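Local coordinates for protein endoglucanase (Humicola insolens, PDB 1DYS) that cleaves internal beta-1,4-glucosidic linkages of cellulose as a family 6 glycoside hydrolase, contributing to the recycling of plant biomass, at residues L104-G108 with L109-K113; R276-W279 with G280-C283; T296-N300 with P301-A305; W330-A333 with Y334-L338. All coordinates share one frame; numbering follows the deposited sequence.

The four contacts follow one another along the chain without touching. Contact 2, the turn at 276-283, is the one that holds a residue assigned to substrate binding, Trp282, and its Arg276 reaches Asn222, another of that site. Contact 4, at the start of helix 332-340, is its closest companion, with nearest atoms about 6 Å apart; there the side chain of Trp330 is about 4 Å from that of Glu314, also assigned to substrate binding. Contact 1 opens helix 108-126, with Tyr112 about 11 Å, side chain to side chain, from the active-site Asp92. Contact 3 leads into strand 303-307 away from these sites, on the opposite side of the chain's centre from contact 1, their centres 37 Å apart.

Contact 1 (L104-G108 with L109-K113); sequences LSQNG and LNRYK
Arg111 lays its guanidinium under the backbone carbonyl of Gln106, whose O sits 3.0 Å above the guanidinium plane and off toward its rim. The approach is face-on: Gln106 O is 3.2 Å from Arg111 NH1, but the angle is too poor for a hydrogen bond. An extended chain from CG to NE carries the group back past Asn107, and Arg111 CG brushes Asn107 O at 3.3 Å. At the edge of the guanidinium, in its plane, a water accepts from NE and donates to Asn107 OD1, tying the two side chains together.

Asn107 stands at the N-cap position of helix 108-126, yet its side chain does not cap. Its CG is anti to the backbone N (chi1 -169°), and the amide instead reaches over Asn110, where Asn107 ND2 donates to Asn110 OD1 at 2.9 Å with the two amide planes steeply inclined, 68° apart. The helix starts through main-chain bonds: Arg111 N to Asn107 O, 3.2 Å, and Tyr112 N to Gly108 O, 2.8 Å. Two early amides are met by water, Leu109 N by one that also donates to Leu104 O, and Asn110 N by another that weakly takes a bond from Asn107 ND2.

Leu104 CD2 approaches Leu109 CB at 4.2 Å, and Leu104 also packs on Ala155 and Pro158 of helix 150-169. Tyr112 turns its hydroxyl to Glu137. Arg111 faces the second subunit, packing on its Phe57 and lying close to the like-charged Arg60 of that chain.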
loop_
_atom_site.group_PDB
_atom_site.type_symbol
_atom_site.label_atom_id
_atom_site.label_comp_id
_atom_site.label_asym_id
_atom_site.label_seq_id
_atom_site.Cartn_x
_atom_site.Cartn_y
_atom_site.Cartn_z
ATOM N N LEU A 104 5.255 -12.190 -9.863
ATOM C CA LEU A 104 5.621 -13.477 -10.464
ATOM C C LEU A 104 7.126 -13.630 -10.565
ATOM O O LEU A 104 7.617 -14.724 -10.264
ATOM C CB LEU A 104 4.921 -13.702 -11.798
ATOM C CG LEU A 104 3.400 -13.927 -11.712
ATOM C CD1 LEU A 104 2.837 -13.857 -13.118
ATOM C CD2 LEU A 104 3.106 -15.261 -11.042
ATOM N N SER A 105 7.833 -12.539 -10.848
ATOM C CA SER A 105 9.286 -12.568 -10.954
ATOM C C SER A 105 10.006 -12.639 -9.615
ATOM O O SER A 105 11.251 -12.632 -9.601
ATOM C CB SER A 105 9.707 -11.317 -11.741
ATOM O OG SER A 105 9.263 -10.136 -11.096
ATOM N N GLN A 106 9.306 -12.679 -8.489
ATOM C CA GLN A 106 9.855 -12.830 -7.165
ATOM C C GLN A 106 9.221 -14.054 -6.511
ATOM O O GLN A 106 8.713 -14.034 -5.384
ATOM C CB GLN A 106 9.668 -11.589 -6.284
ATOM C CG GLN A 106 10.288 -10.306 -6.855
ATOM C CD GLN A 106 9.908 -9.093 -6.012
ATOM O OE1 GLN A 106 9.021 -9.120 -5.145
ATOM N NE2 GLN A 106 10.583 -7.978 -6.317
ATOM N N ASN A 107 9.228 -15.169 -7.259
ATOM C CA ASN A 107 8.696 -16.453 -6.841
ATOM C C ASN A 107 7.250 -16.318 -6.375
ATOM O O ASN A 107 6.802 -17.027 -5.494
ATOM C CB ASN A 107 9.570 -17.056 -5.730
ATOM C CG ASN A 107 9.310 -18.505 -5.373
ATOM O OD1 ASN A 107 9.467 -18.855 -4.188
ATOM N ND2 ASN A 107 8.956 -19.382 -6.301
ATOM N N GLY A 108 6.492 -15.420 -6.983
ATOM C CA GLY A 108 5.153 -15.091 -6.475
ATOM C C GLY A 108 4.136 -16.189 -6.515
ATOM O O GLY A 108 3.274 -16.285 -5.616
ATOM N N LEU A 109 4.152 -17.028 -7.550
ATOM C CA LEU A 109 3.234 -18.136 -7.609
ATOM C C LEU A 109 3.425 -19.096 -6.449
ATOM O O LEU A 109 2.470 -19.430 -5.748
ATOM C CB LEU A 109 3.370 -18.852 -8.973
ATOM C CG LEU A 109 2.415 -20.046 -9.026
ATOM C CD1 LEU A 109 0.962 -19.528 -8.975
ATOM C CD2 LEU A 109 2.605 -20.860 -10.294
ATOM N N ASN A 110 4.674 -19.493 -6.135
ATOM C CA ASN A 110 4.880 -20.374 -4.998
ATOM C C ASN A 110 4.472 -19.733 -3.672
ATOM O O ASN A 110 3.854 -20.419 -2.857
ATOM C CB ASN A 110 6.351 -20.828 -4.899
ATOM C CG ASN A 110 6.626 -21.921 -5.912
ATOM O OD1 ASN A 110 7.694 -21.988 -6.547
ATOM N ND2 ASN A 110 5.648 -22.804 -6.080
ATOM N N ARG A 111 4.780 -18.463 -3.451
ATOM C CA ARG A 111 4.468 -17.736 -2.218
ATOM C C ARG A 111 2.931 -17.603 -2.055
ATOM O O ARG A 111 2.408 -17.771 -0.956
ATOM C CB ARG A 111 5.136 -16.376 -2.171
ATOM C CG ARG A 111 6.664 -16.352 -2.270
ATOM C CD ARG A 111 7.191 -14.917 -2.335
ATOM N NE ARG A 111 8.656 -14.951 -2.116
ATOM C CZ ARG A 111 9.421 -13.861 -2.247
ATOM N NH1 ARG A 111 8.926 -12.664 -2.549
ATOM N NH2 ARG A 111 10.730 -14.005 -2.037
ATOM N N TYR A 112 2.261 -17.349 -3.181
ATOM C CA TYR A 112 0.794 -17.311 -3.164
ATOM C C TYR A 112 0.212 -18.657 -2.739
ATOM O O TYR A 112 -0.677 -18.700 -1.885
ATOM C CB TYR A 112 0.239 -17.002 -4.531
ATOM C CG TYR A 112 -1.250 -16.816 -4.683
ATOM C CD1 TYR A 112 -1.895 -15.669 -4.251
ATOM C CD2 TYR A 112 -1.985 -17.798 -5.314
ATOM C CE1 TYR A 112 -3.272 -15.535 -4.456
ATOM C CE2 TYR A 112 -3.355 -17.654 -5.529
ATOM C CZ TYR A 112 -3.983 -16.499 -5.094
ATOM O OH TYR A 112 -5.338 -16.381 -5.315
ATOM N N LYS A 113 0.720 -19.757 -3.329
ATOM C CA LYS A 113 0.179 -21.033 -2.813
ATOM C C LYS A 113 0.506 -21.309 -1.355
ATOM O O LYS A 113 -0.384 -21.679 -0.565
ATOM C CB LYS A 113 0.753 -22.201 -3.633
ATOM C CG LYS A 113 0.461 -22.050 -5.104
ATOM C CD LYS A 113 1.069 -23.248 -5.870
ATOM C CE LYS A 113 0.498 -23.257 -7.285
ATOM N NZ LYS A 113 1.324 -24.101 -8.186
HETATM O O HOH W 1 6.187 -16.995 -9.697
HETATM O O HOH W 2 6.842 -19.165 -7.985
HETATM O O HOH W 3 10.182 -17.682 -1.565
#

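Contact 2 (R276-W279 with G280-C283); sequences RSEW and GQWC
The chain reverses in a type I beta turn from Glu278 to Gln281, closed by Gln281 N donating to Glu278 O at 3.3 Å; the N-H comes in well above the carbonyl plane. Gln281 then folds its side chain back over the residues leading into the turn. With the chain extended beyond CG (chi2 171°), OE1 collects two backbone amides: Ser277 N at 2.7 Å, lying in the plane of the side-chain carbonyl, and Glu278 N at 3.0 Å, a straighter bond. Ser277 OG adds a weak third. One oxygen thus holds the turn's entry.

The side chains of Arg276 and Gln281 run alongside one another, heading opposite ways. The arginine bends at chi3 (-82°), which swings the guanidinium round so that NH1 meets Gln281 O at 3.0 Å, edge-on and nearly in the guanidinium plane. The same NH1 also bonds Asn222 OD1, while NH2 bonds Asn224 OD1, which receives Trp279 NE1 as well. Trp279 CD1 lies over one face of the guanidinium, off toward its rim.

Farther on, Trp282 is assigned to substrate binding and Cys283 is disulfide-linked to Cys319. The whole turn belongs to the loop joining the antiparallel strands 270-271 and 288-289.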
loop_
_atom_site.group_PDB
_atom_site.type_symbol
_atom_site.label_atom_id
_atom_site.label_comp_id
_atom_site.label_asym_id
_atom_site.label_seq_id
_atom_site.Cartn_x
_atom_site.Cartn_y
_atom_site.Cartn_z
ATOM N N ARG A 276 -20.615 9.927 -13.076
ATOM C CA ARG A 276 -19.525 9.558 -13.978
ATOM C C ARG A 276 -19.868 9.959 -15.408
ATOM O O ARG A 276 -21.018 9.803 -15.766
ATOM C CB ARG A 276 -19.424 8.024 -13.961
ATOM C CG ARG A 276 -18.819 7.496 -12.666
ATOM C CD ARG A 276 -18.443 6.042 -12.860
ATOM N NE ARG A 276 -19.597 5.171 -12.684
ATOM C CZ ARG A 276 -19.452 3.852 -12.495
ATOM N NH1 ARG A 276 -18.243 3.310 -12.489
ATOM N NH2 ARG A 276 -20.550 3.124 -12.352
ATOM N N SER A 277 -18.902 10.419 -16.203
ATOM C CA SER A 277 -19.161 10.701 -17.607
ATOM C C SER A 277 -18.685 9.559 -18.476
ATOM O O SER A 277 -19.020 9.405 -19.656
ATOM C CB SER A 277 -18.463 12.021 -17.999
ATOM O OG SER A 277 -17.114 11.986 -17.562
ATOM N N GLU A 278 -17.861 8.682 -17.887
ATOM C CA GLU A 278 -17.313 7.515 -18.556
ATOM C C GLU A 278 -17.529 6.318 -17.629
ATOM O O GLU A 278 -17.293 6.452 -16.422
ATOM C CB GLU A 278 -15.833 7.691 -18.856
ATOM C CG GLU A 278 -15.389 9.010 -19.455
ATOM C CD GLU A 278 -14.904 8.917 -20.885
ATOM O OE1 GLU A 278 -14.212 7.929 -21.208
ATOM O OE2 GLU A 278 -15.205 9.829 -21.692
ATOM N N TRP A 279 -17.920 5.164 -18.169
ATOM C CA TRP A 279 -18.208 4.025 -17.299
ATOM C C TRP A 279 -16.981 3.492 -16.577
ATOM O O TRP A 279 -17.076 2.966 -15.474
ATOM C CB TRP A 279 -18.809 2.893 -18.122
ATOM C CG TRP A 279 -19.708 1.946 -17.377
ATOM C CD1 TRP A 279 -19.890 1.790 -16.033
ATOM C CD2 TRP A 279 -20.600 1.034 -18.023
ATOM N NE1 TRP A 279 -20.840 0.828 -15.807
ATOM C CE2 TRP A 279 -21.292 0.350 -17.006
ATOM C CE3 TRP A 279 -20.877 0.731 -19.365
ATOM C CZ2 TRP A 279 -22.222 -0.646 -17.314
ATOM C CZ3 TRP A 279 -21.794 -0.248 -19.673
ATOM C CH2 TRP A 279 -22.461 -0.922 -18.638
ATOM N N GLY A 280 -15.801 3.701 -17.140
ATOM C CA GLY A 280 -14.571 3.176 -16.541
ATOM C C GLY A 280 -14.059 4.006 -15.382
ATOM O O GLY A 280 -13.077 3.576 -14.761
ATOM N N GLN A 281 -14.657 5.134 -15.050
ATOM C CA GLN A 281 -14.247 5.916 -13.874
ATOM C C GLN A 281 -14.451 5.080 -12.614
ATOM O O GLN A 281 -15.475 4.406 -12.466
ATOM C CB GLN A 281 -14.991 7.242 -13.765
ATOM C CG GLN A 281 -14.553 8.305 -14.773
ATOM C CD GLN A 281 -15.525 9.473 -14.678
ATOM O OE1 GLN A 281 -16.571 9.456 -15.327
ATOM N NE2 GLN A 281 -15.213 10.463 -13.854
ATOM N N TRP A 282 -13.444 5.036 -11.732
ATOM C CA TRP A 282 -13.514 4.167 -10.557
ATOM C C TRP A 282 -13.072 4.740 -9.223
ATOM O O TRP A 282 -13.295 4.062 -8.200
ATOM C CB TRP A 282 -12.570 2.948 -10.813
ATOM C CG TRP A 282 -11.177 3.435 -11.098
ATOM C CD1 TRP A 282 -10.674 3.839 -12.312
ATOM C CD2 TRP A 282 -10.111 3.623 -10.152
ATOM N NE1 TRP A 282 -9.383 4.284 -12.165
ATOM C CE2 TRP A 282 -9.011 4.144 -10.848
ATOM C CE3 TRP A 282 -9.981 3.358 -8.786
ATOM C CZ2 TRP A 282 -7.792 4.441 -10.230
ATOM C CZ3 TRP A 282 -8.785 3.671 -8.170
ATOM C CH2 TRP A 282 -7.693 4.201 -8.882
ATOM N N CYS A 283 -12.324 5.825 -9.214
ATOM C CA CYS A 283 -11.723 6.310 -7.976
ATOM C C CYS A 283 -12.599 7.297 -7.242
ATOM O O CYS A 283 -12.888 8.370 -7.766
ATOM C CB CYS A 283 -10.346 6.970 -8.258
ATOM S SG CYS A 283 -9.527 7.415 -6.703
HETATM O O HOH W 4 -15.540 1.715 -13.547
#

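Contact 3 (T296-N300 with P301-A305); sequences TNTNN and PNVDA
An Asx turn at Asn300, laid over a type I beta turn from Asn300 to Val303, brings the chain into strand 303-307. Asn300 OD1 accepts from Asn302 N at 2.8 Å, while Asn300 O takes Val303 N at 3.0 Å, so one residue grips two successive amides, the first with its side chain and the second with its backbone. CG anti to the backbone N (chi1 -179°) sends the amide forward over the turn, where the Asn300 side chain crosses that of Val303 at about a right angle and Asn300 CG rests 3.7 Å from Val303 CG2. Asn300 ND2 is bonded on to Ser244 and Thr248 of helix 243-255.

The strand reached this way runs parallel to strand 262-266 in the central sheet of the family 6 alpha/beta barrel, with Asn302 and Ala305 making backbone bonds to Phe263 and Ile265.

Thr298 fills the bend of the incoming loop. Its OG1 lies 2.9 Å from Val303 O and 3.0 Å from Asn300 O, and its single proton may go to either carbonyl. The methyl, Thr298 CG2, packs against the strand, 3.7 Å from Ala305 CA. Farther back, Thr296 CG2 touches Asp304 O at 3.6 Å. A water donates to both Thr296 O and Val303 O.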
loop_
_atom_site.group_PDB
_atom_site.type_symbol
_atom_site.label_atom_id
_atom_site.label_comp_id
_atom_site.label_asym_id
_atom_site.label_seq_id
_atom_site.Cartn_x
_atom_site.Cartn_y
_atom_site.Cartn_z
ATOM N N THR A 296 -31.474 -11.292 0.367
ATOM C CA THR A 296 -31.584 -12.359 -0.611
ATOM C C THR A 296 -32.837 -12.128 -1.473
ATOM O O THR A 296 -33.075 -12.855 -2.436
ATOM C CB THR A 296 -31.670 -13.763 0.003
ATOM O OG1 THR A 296 -32.668 -13.756 1.049
ATOM C CG2 THR A 296 -30.394 -14.246 0.667
ATOM N N ASN A 297 -33.559 -11.056 -1.174
ATOM C CA ASN A 297 -34.752 -10.654 -1.969
ATOM C C ASN A 297 -34.242 -9.872 -3.176
ATOM O O ASN A 297 -34.301 -8.639 -3.258
ATOM C CB ASN A 297 -35.607 -9.755 -1.089
ATOM C CG ASN A 297 -36.315 -10.370 0.092
ATOM O OD1 ASN A 297 -36.629 -11.564 0.163
ATOM N ND2 ASN A 297 -36.628 -9.541 1.098
ATOM N N THR A 298 -33.667 -10.568 -4.144
ATOM C CA THR A 298 -33.021 -9.977 -5.295
ATOM C C THR A 298 -33.869 -9.838 -6.535
ATOM O O THR A 298 -33.505 -9.186 -7.522
ATOM C CB THR A 298 -31.765 -10.831 -5.652
ATOM O OG1 THR A 298 -32.234 -12.096 -6.129
ATOM C CG2 THR A 298 -30.917 -11.004 -4.407
ATOM N N ASN A 299 -35.001 -10.560 -6.548
ATOM C CA ASN A 299 -35.893 -10.551 -7.708
ATOM C C ASN A 299 -35.196 -10.979 -8.977
ATOM O O ASN A 299 -35.470 -10.466 -10.070
ATOM C CB ASN A 299 -36.482 -9.139 -7.856
ATOM C CG ASN A 299 -37.409 -8.797 -6.713
ATOM O OD1 ASN A 299 -37.348 -7.708 -6.140
ATOM N ND2 ASN A 299 -38.284 -9.751 -6.398
ATOM N N ASN A 300 -34.229 -11.893 -8.877
ATOM C CA ASN A 300 -33.481 -12.417 -9.993
ATOM C C ASN A 300 -32.907 -13.759 -9.547
ATOM O O ASN A 300 -32.149 -13.848 -8.607
ATOM C CB ASN A 300 -32.373 -11.454 -10.440
ATOM C CG ASN A 300 -31.587 -11.956 -11.614
ATOM O OD1 ASN A 300 -31.459 -13.141 -11.862
ATOM N ND2 ASN A 300 -31.010 -11.037 -12.416
ATOM N N PRO A 301 -33.325 -14.814 -10.213
ATOM C CA PRO A 301 -32.965 -16.187 -9.958
ATOM C C PRO A 301 -31.463 -16.449 -10.000
ATOM O O PRO A 301 -30.958 -17.337 -9.320
ATOM C CB PRO A 301 -33.600 -17.079 -11.058
ATOM C CG PRO A 301 -34.202 -16.073 -11.999
ATOM C CD PRO A 301 -34.243 -14.710 -11.367
ATOM N N ASN A 302 -30.773 -15.687 -10.842
ATOM C CA ASN A 302 -29.342 -15.810 -11.017
ATOM C C ASN A 302 -28.570 -15.066 -9.943
ATOM O O ASN A 302 -27.342 -15.129 -9.994
ATOM C CB ASN A 302 -28.979 -15.160 -12.370
ATOM C CG ASN A 302 -29.797 -15.797 -13.495
ATOM O OD1 ASN A 302 -30.523 -15.129 -14.231
ATOM N ND2 ASN A 302 -29.617 -17.097 -13.605
ATOM N N VAL A 303 -29.251 -14.358 -9.068
ATOM C CA VAL A 303 -28.527 -13.545 -8.074
ATOM C C VAL A 303 -28.864 -14.061 -6.679
ATOM O O VAL A 303 -29.956 -13.867 -6.153
ATOM C CB VAL A 303 -28.848 -12.050 -8.226
ATOM C CG1 VAL A 303 -28.044 -11.224 -7.210
ATOM C CG2 VAL A 303 -28.493 -11.514 -9.613
ATOM N N ASP A 304 -27.924 -14.783 -6.061
ATOM C CA ASP A 304 -28.058 -15.259 -4.718
ATOM C C ASP A 304 -28.294 -14.154 -3.671
ATOM O O ASP A 304 -29.052 -14.284 -2.710
ATOM C CB ASP A 304 -26.827 -16.036 -4.213
ATOM C CG ASP A 304 -26.718 -17.451 -4.737
ATOM O OD1 ASP A 304 -27.719 -18.030 -5.202
ATOM O OD2 ASP A 304 -25.604 -18.028 -4.681
ATOM N N ALA A 305 -27.564 -13.045 -3.777
ATOM C CA ALA A 305 -27.720 -12.010 -2.762
ATOM C C ALA A 305 -27.112 -10.687 -3.198
ATOM O O ALA A 305 -26.211 -10.641 -4.046
ATOM C CB ALA A 305 -27.064 -12.447 -1.447
HETATM O O HOH W 5 -32.149 -15.087 -4.357
#

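Contact 4 (W330-A333 with Y334-L338); sequences WFDA and YAQML
Trp330 reaches forward beside the first turn of helix 332-340, its six-membered ring touching the methyl of Ala335 (CZ2 to CB 3.6 Å). In the plane of the indole, Trp330 NE1 donates to Asp332 OD1 at 2.8 Å, using the anti lone pair of the carboxylate. The Trp330 amide bonds Glu97 of the second subunit.

Phe331 follows at the N-cap position. Its carbonyl accepts from Ala335 N at 3.1 Å and more weakly from Tyr334 N. Its ring, with CG anti to the backbone N (chi1 -175°), passes beneath Tyr334, whose CB makes a CH-pi contact 3.7 Å from the Phe331 centroid. The two rings themselves meet obliquely, planes 36° apart. Tyr334 sends its hydroxyl on to Val285 O, and Met337 CE lies over the centre of its ring.

Asp332 accepts Gln336 N on its backbone O, and Gln336 NE2 reaches its OD2 at 2.9 Å from above the carboxylate plane; Gln336 OE1 accepts from Arg31. Ala333 O continues the i to i+4 helical bonding with Met337 N.

With Thr24 also bonded to OD1, the Asp332 carboxylate has hydrogen bonds at both oxygens; beside a helix N-terminus, this probably favours its charged form.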
loop_
_atom_site.group_PDB
_atom_site.type_symbol
_atom_site.label_atom_id
_atom_site.label_comp_id
_atom_site.label_asym_id
_atom_site.label_seq_id
_atom_site.Cartn_x
_atom_site.Cartn_y
_atom_site.Cartn_z
ATOM N N TRP A 330 -8.997 5.730 5.567
ATOM C CA TRP A 330 -10.337 6.236 5.825
ATOM C C TRP A 330 -10.493 7.652 5.293
ATOM O O TRP A 330 -9.625 8.517 5.408
ATOM C CB TRP A 330 -10.572 6.203 7.333
ATOM C CG TRP A 330 -12.019 6.480 7.615
ATOM C CD1 TRP A 330 -12.568 7.574 8.175
ATOM C CD2 TRP A 330 -13.093 5.559 7.352
ATOM N NE1 TRP A 330 -13.953 7.442 8.290
ATOM C CE2 TRP A 330 -14.265 6.185 7.792
ATOM C CE3 TRP A 330 -13.186 4.287 6.788
ATOM C CZ2 TRP A 330 -15.532 5.607 7.689
ATOM C CZ3 TRP A 330 -14.427 3.678 6.694
ATOM C CH2 TRP A 330 -15.599 4.348 7.127
ATOM N N PHE A 331 -11.616 7.886 4.627
ATOM C CA PHE A 331 -11.935 9.137 3.954
ATOM C C PHE A 331 -13.290 9.580 4.512
ATOM O O PHE A 331 -14.323 9.270 3.906
ATOM C CB PHE A 331 -11.968 8.884 2.441
ATOM C CG PHE A 331 -12.173 10.078 1.544
ATOM C CD1 PHE A 331 -12.239 11.369 2.049
ATOM C CD2 PHE A 331 -12.256 9.902 0.171
ATOM C CE1 PHE A 331 -12.411 12.464 1.214
ATOM C CE2 PHE A 331 -12.439 10.980 -0.678
ATOM C CZ PHE A 331 -12.514 12.253 -0.146
ATOM N N ASP A 332 -13.207 10.225 5.693
ATOM C CA ASP A 332 -14.465 10.478 6.404
ATOM C C ASP A 332 -15.442 11.380 5.701
ATOM O O ASP A 332 -16.650 11.126 5.824
ATOM C CB ASP A 332 -14.136 10.912 7.839
ATOM C CG ASP A 332 -15.351 10.725 8.731
ATOM O OD1 ASP A 332 -15.663 9.546 8.989
ATOM O OD2 ASP A 332 -15.944 11.744 9.164
ATOM N N ALA A 333 -15.016 12.378 4.908
ATOM C CA ALA A 333 -16.002 13.170 4.186
ATOM C C ALA A 333 -16.772 12.309 3.158
ATOM O O ALA A 333 -17.921 12.607 2.850
ATOM C CB ALA A 333 -15.294 14.318 3.472
ATOM N N TYR A 334 -16.056 11.325 2.624
ATOM C CA TYR A 334 -16.714 10.426 1.676
ATOM C C TYR A 334 -17.740 9.554 2.402
ATOM O O TYR A 334 -18.825 9.360 1.834
ATOM C CB TYR A 334 -15.661 9.634 0.920
ATOM C CG TYR A 334 -16.176 8.963 -0.323
ATOM C CD1 TYR A 334 -16.868 7.760 -0.204
ATOM C CD2 TYR A 334 -15.986 9.465 -1.589
ATOM C CE1 TYR A 334 -17.355 7.092 -1.319
ATOM C CE2 TYR A 334 -16.447 8.827 -2.717
ATOM C CZ TYR A 334 -17.135 7.630 -2.566
ATOM O OH TYR A 334 -17.617 7.002 -3.684
ATOM N N ALA A 335 -17.358 9.053 3.576
ATOM C CA ALA A 335 -18.271 8.285 4.400
ATOM C C ALA A 335 -19.497 9.121 4.800
ATOM O O ALA A 335 -20.622 8.616 4.680
ATOM C CB ALA A 335 -17.598 7.778 5.661
ATOM N N GLN A 336 -19.325 10.387 5.107
ATOM C CA GLN A 336 -20.480 11.262 5.383
ATOM C C GLN A 336 -21.339 11.379 4.144
ATOM O O GLN A 336 -22.577 11.243 4.193
ATOM C CB GLN A 336 -19.977 12.638 5.894
ATOM C CG GLN A 336 -19.326 12.533 7.264
ATOM C CD GLN A 336 -18.768 13.894 7.660
ATOM O OE1 GLN A 336 -19.539 14.867 7.588
ATOM N NE2 GLN A 336 -17.503 13.959 8.027
ATOM N N MET A 337 -20.780 11.549 2.946
ATOM C CA MET A 337 -21.518 11.618 1.706
ATOM C C MET A 337 -22.341 10.364 1.441
ATOM O O MET A 337 -23.534 10.365 1.083
ATOM C CB MET A 337 -20.602 11.950 0.519
ATOM C CG MET A 337 -21.282 11.772 -0.831
ATOM S SD MET A 337 -20.185 11.537 -2.250
ATOM C CE MET A 337 -19.591 9.888 -1.820
ATOM N N LEU A 338 -21.708 9.186 1.659
ATOM C CA LEU A 338 -22.433 7.941 1.406
ATOM C C LEU A 338 -23.644 7.854 2.367
ATOM O O LEU A 338 -24.650 7.266 1.972
ATOM C CB LEU A 338 -21.564 6.709 1.616
ATOM C CG LEU A 338 -20.439 6.503 0.566
ATOM C CD1 LEU A 338 -19.506 5.438 1.125
ATOM C CD2 LEU A 338 -20.965 6.188 -0.813
#